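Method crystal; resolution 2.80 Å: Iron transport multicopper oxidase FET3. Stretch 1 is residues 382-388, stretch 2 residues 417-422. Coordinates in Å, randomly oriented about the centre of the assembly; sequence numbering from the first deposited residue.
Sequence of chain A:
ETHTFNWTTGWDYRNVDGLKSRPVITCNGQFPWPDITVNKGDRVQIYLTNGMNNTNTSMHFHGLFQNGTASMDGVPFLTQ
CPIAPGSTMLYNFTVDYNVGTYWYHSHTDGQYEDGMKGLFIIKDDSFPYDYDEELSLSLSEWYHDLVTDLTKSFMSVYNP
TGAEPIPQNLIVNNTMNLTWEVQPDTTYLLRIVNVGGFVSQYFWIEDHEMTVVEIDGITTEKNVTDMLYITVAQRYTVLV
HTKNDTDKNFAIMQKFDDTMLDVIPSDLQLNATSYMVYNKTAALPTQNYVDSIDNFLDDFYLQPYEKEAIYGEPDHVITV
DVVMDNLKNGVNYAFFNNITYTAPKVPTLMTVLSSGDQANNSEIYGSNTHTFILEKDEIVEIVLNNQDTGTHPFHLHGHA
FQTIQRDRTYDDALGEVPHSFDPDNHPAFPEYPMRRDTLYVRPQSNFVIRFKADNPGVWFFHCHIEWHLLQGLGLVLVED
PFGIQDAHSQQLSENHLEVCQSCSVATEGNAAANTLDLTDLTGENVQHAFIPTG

Stretch 1 382-388: IVLNNQD
Stretch 2, residues 417-422: VPHSFD

An irregular segment can be fastened to a strand without any backbone-to-backbone ladder, and this pair of stretches in the multicopper oxidase FET3 is a compact example. Residues 382–386 form the end of a β-strand that begins earlier in the chain, with phi/psi running from -104/119 at Val 383 to -110/106 at Asn 385; at Gln 387 the backbone turns to -98/-3. Residues 417–422 are extended but belong to no regular element, with Pro 418 at -63/141, Ser 420 at -84/162 and Phe 421 at -67/134. The segments run antiparallel, 172° apart. The CA atoms of Asn 385 and Ser 420 lie 5.2 Å apart, and those of Gln 387 and Pro 418 5.6 Å.

In the strand, alternation directs Val 383 and Asn 385 toward the partner and Leu 384 away from it. Asn 385 (chi1 m, -57°; chi2 -52°) supplies the polar link: its OD1 accepts a hydrogen bond from Phe 421 N at 2.9 Å, with a nearly straight N-H...O angle of 162°. The acceptor is thus a side-chain amide oxygen rather than a strand carbonyl, and the ND2 of Asn 385 is satisfied elsewhere in the structure. The same OD1 lies 3.3 Å from Ser 420 CA, so this buried side chain packs closely against the loop backbone.

Beside this link, an apolar contact joins Val 383 to Phe 421. Val 383 (chi1 t) brings CG1 to 3.6 Å from Phe 421 CB, and the phenyl group (chi1 t, 174°; chi2 68°) meets that methyl obliquely. Toward the other end, Pro 418, its ring C-gamma exo, packs its CB against polar atoms without hydrogen bonding, 3.8 Å from Asn 386 O and 4.1 Å from Gln 387 NE2. Within the first stretch, Asn 386 OD1 accepts a hydrogen bond from Asp 388 N at 3.0 Å, bracing the turn after the strand. Altogether 306 Å² is buried.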

ATOM      1  N   ILE A 382      -3.475   2.174 -17.402  1.00 69.05           N
ATOM      2  CA  ILE A 382      -4.642   1.971 -16.553  1.00 68.71           C
ATOM      3  C   ILE A 382      -5.411   3.281 -16.450  1.00 68.74           C
ATOM      4  O   ILE A 382      -4.886   4.298 -16.015  1.00 68.89           O
ATOM      5  CB  ILE A 382      -4.262   1.435 -15.146  1.00 68.41           C
ATOM      6  CG1 ILE A 382      -3.787  -0.008 -15.247  1.00 68.07           C
ATOM      7  CG2 ILE A 382      -5.446   1.479 -14.203  1.00 67.97           C
ATOM      8  CD1 ILE A 382      -3.022  -0.493 -14.032  1.00 68.55           C
ATOM      9  N   VAL A 383      -6.657   3.249 -16.880  1.00 68.78           N
ATOM     10  CA  VAL A 383      -7.554   4.381 -16.736  1.00 68.80           C
ATOM     11  C   VAL A 383      -8.517   4.061 -15.601  1.00 68.81           C
ATOM     12  O   VAL A 383      -9.266   3.086 -15.660  1.00 68.82           O
ATOM     13  CB  VAL A 383      -8.355   4.668 -18.038  1.00 68.72           C
ATOM     14  CG1 VAL A 383      -9.280   5.865 -17.848  1.00 68.39           C
ATOM     15  CG2 VAL A 383      -7.413   4.902 -19.215  1.00 68.56           C
ATOM     16  N   LEU A 384      -8.487   4.884 -14.563  1.00 68.68           N
ATOM     17  CA  LEU A 384      -9.335   4.666 -13.421  1.00 68.66           C
ATOM     18  C   LEU A 384     -10.307   5.828 -13.267  1.00 68.80           C
ATOM     19  O   LEU A 384      -9.892   6.976 -13.119  1.00 68.87           O
ATOM     20  CB  LEU A 384      -8.481   4.456 -12.168  1.00 68.49           C
ATOM     21  CG  LEU A 384      -9.191   4.060 -10.869  1.00 68.54           C
ATOM     22  CD1 LEU A 384      -8.392   3.023 -10.132  1.00 69.43           C
ATOM     23  CD2 LEU A 384      -9.443   5.250  -9.984  1.00 67.22           C
ATOM     24  N   ASN A 385     -11.598   5.509 -13.320  1.00 68.84           N
ATOM     25  CA  ASN A 385     -12.676   6.485 -13.164  1.00 68.86           C
ATOM     26  C   ASN A 385     -13.439   6.296 -11.841  1.00 69.06           C
ATOM     27  O   ASN A 385     -14.222   5.353 -11.696  1.00 69.06           O
ATOM     28  CB  ASN A 385     -13.653   6.377 -14.335  1.00 68.60           C
ATOM     29  CG  ASN A 385     -12.982   6.559 -15.675  1.00 68.50           C
ATOM     30  OD1 ASN A 385     -12.267   7.534 -15.895  1.00 68.43           O
ATOM     31  ND2 ASN A 385     -13.216   5.623 -16.586  1.00 68.45           N
ATOM     32  N   ASN A 386     -13.210   7.193 -10.882  1.00 69.18           N
ATOM     33  CA  ASN A 386     -13.913   7.147  -9.600  1.00 69.29           C
ATOM     34  C   ASN A 386     -15.361   7.590  -9.713  1.00 69.58           C
ATOM     35  O   ASN A 386     -15.651   8.753  -9.996  1.00 69.77           O
ATOM     36  CB  ASN A 386     -13.211   7.992  -8.537  1.00 69.31           C
ATOM     37  CG  ASN A 386     -13.715   7.697  -7.129  1.00 69.54           C
ATOM     38  OD1 ASN A 386     -14.313   6.654  -6.882  1.00 70.34           O
ATOM     39  ND2 ASN A 386     -13.478   8.620  -6.203  1.00 69.44           N
ATOM     40  N   GLN A 387     -16.270   6.651  -9.488  1.00 69.72           N
ATOM     41  CA  GLN A 387     -17.700   6.935  -9.496  1.00 69.73           C
ATOM     42  C   GLN A 387     -18.187   7.120  -8.057  1.00 69.63           C
ATOM     43  O   GLN A 387     -19.359   7.412  -7.813  1.00 69.54           O
ATOM     44  CB  GLN A 387     -18.445   5.773 -10.135  1.00 69.84           C
ATOM     45  CG  GLN A 387     -19.445   6.173 -11.186  1.00 71.06           C
ATOM     46  CD  GLN A 387     -18.815   6.292 -12.552  1.00 72.01           C
ATOM     47  OE1 GLN A 387     -17.801   5.654 -12.839  1.00 72.01           O
ATOM     48  NE2 GLN A 387     -19.409   7.119 -13.407  1.00 72.96           N
ATOM     49  N   ASP A 388     -17.264   6.932  -7.115  1.00 69.69           N
ATOM     50  CA  ASP A 388     -17.516   7.058  -5.674  1.00 69.85           C
ATOM     51  C   ASP A 388     -17.095   8.445  -5.181  1.00 69.67           C
ATOM     52  O   ASP A 388     -16.171   9.042  -5.742  1.00 69.87           O
ATOM     53  CB  ASP A 388     -16.729   5.979  -4.911  1.00 69.92           C
ATOM     54  CG  ASP A 388     -16.856   6.119  -3.397  1.00 71.80           C
ATOM     55  OD1 ASP A 388     -17.988   5.967  -2.880  1.00 73.55           O
ATOM     56  OD2 ASP A 388     -15.832   6.384  -2.713  1.00 73.41           O
ATOM     57  N   VAL A 417     -20.952  16.104 -10.488  1.00 69.33           N
ATOM     58  CA  VAL A 417     -21.037  14.679 -10.794  1.00 69.20           C
ATOM     59  C   VAL A 417     -19.654  14.114 -11.160  1.00 69.19           C
ATOM     60  O   VAL A 417     -18.711  14.880 -11.387  1.00 69.13           O
ATOM     61  CB  VAL A 417     -22.046  14.392 -11.960  1.00 69.32           C
ATOM     62  CG1 VAL A 417     -23.479  14.398 -11.455  1.00 68.81           C
ATOM     63  CG2 VAL A 417     -21.852  15.372 -13.118  1.00 69.05           C
ATOM     64  N   PRO A 418     -19.527  12.773 -11.203  1.00 69.16           N
ATOM     65  CA  PRO A 418     -18.288  12.114 -11.637  1.00 69.07           C
ATOM     66  C   PRO A 418     -17.908  12.398 -13.093  1.00 68.92           C
ATOM     67  O   PRO A 418     -18.779  12.456 -13.952  1.00 68.92           O
ATOM     68  CB  PRO A 418     -18.618  10.624 -11.475  1.00 69.13           C
ATOM     69  CG  PRO A 418     -19.734  10.581 -10.485  1.00 69.08           C
ATOM     70  CD  PRO A 418     -20.547  11.789 -10.793  1.00 69.03           C
ATOM     71  N   HIS A 419     -16.615  12.567 -13.348  1.00 68.83           N
ATOM     72  CA  HIS A 419     -16.102  12.749 -14.700  1.00 68.77           C
ATOM     73  C   HIS A 419     -15.029  11.724 -15.026  1.00 68.89           C
ATOM     74  O   HIS A 419     -14.073  11.549 -14.269  1.00 69.11           O
ATOM     75  CB  HIS A 419     -15.603  14.174 -14.900  1.00 68.67           C
ATOM     76  CG  HIS A 419     -16.705  15.180 -14.906  1.00 68.56           C
ATOM     77  ND1 HIS A 419     -17.140  15.813 -13.761  1.00 68.81           N
ATOM     78  CD2 HIS A 419     -17.505  15.616 -15.905  1.00 68.54           C
ATOM     79  CE1 HIS A 419     -18.144  16.619 -14.060  1.00 68.90           C
ATOM     80  NE2 HIS A 419     -18.386  16.517 -15.354  1.00 69.07           N
ATOM     81  N   SER A 420     -15.217  11.024 -16.139  1.00 68.94           N
ATOM     82  CA  SER A 420     -14.257  10.021 -16.588  1.00 68.97           C
ATOM     83  C   SER A 420     -13.130  10.668 -17.385  1.00 69.07           C
ATOM     84  O   SER A 420     -13.262  11.804 -17.860  1.00 69.15           O
ATOM     85  CB  SER A 420     -14.953   8.971 -17.449  1.00 69.00           C
ATOM     86  OG  SER A 420     -15.732   8.100 -16.661  1.00 69.49           O
ATOM     87  N   PHE A 421     -12.019   9.948 -17.522  1.00 68.96           N
ATOM     88  CA  PHE A 421     -10.981  10.339 -18.458  1.00 68.80           C
ATOM     89  C   PHE A 421     -11.535  10.200 -19.853  1.00 68.91           C
ATOM     90  O   PHE A 421     -12.172   9.197 -20.166  1.00 68.99           O
ATOM     91  CB  PHE A 421      -9.756   9.440 -18.317  1.00 68.45           C
ATOM     92  CG  PHE A 421      -8.701   9.687 -19.356  1.00 68.39           C
ATOM     93  CD1 PHE A 421      -7.972  10.875 -19.363  1.00 67.85           C
ATOM     94  CD2 PHE A 421      -8.432   8.730 -20.332  1.00 67.91           C
ATOM     95  CE1 PHE A 421      -6.994  11.105 -20.328  1.00 67.68           C
ATOM     96  CE2 PHE A 421      -7.457   8.951 -21.296  1.00 67.27           C
ATOM     97  CZ  PHE A 421      -6.735  10.140 -21.293  1.00 67.46           C
ATOM     98  N   ASP A 422     -11.306  11.214 -20.680  1.00 69.05           N
ATOM     99  CA  ASP A 422     -11.679  11.140 -22.080  1.00 69.22           C
ATOM    100  C   ASP A 422     -10.424  11.210 -22.956  1.00 69.31           C
ATOM    101  O   ASP A 422      -9.730  12.235 -22.974  1.00 69.44           O
ATOM    102  CB  ASP A 422     -12.684  12.232 -22.447  1.00 69.07           C
ATOM    103  CG  ASP A 422     -13.355  11.982 -23.793  1.00 70.08           C
ATOM    104  OD1 ASP A 422     -12.704  11.450 -24.727  1.00 70.23           O
ATOM    105  OD2 ASP A 422     -14.551  12.324 -23.926  1.00 71.28           O
TER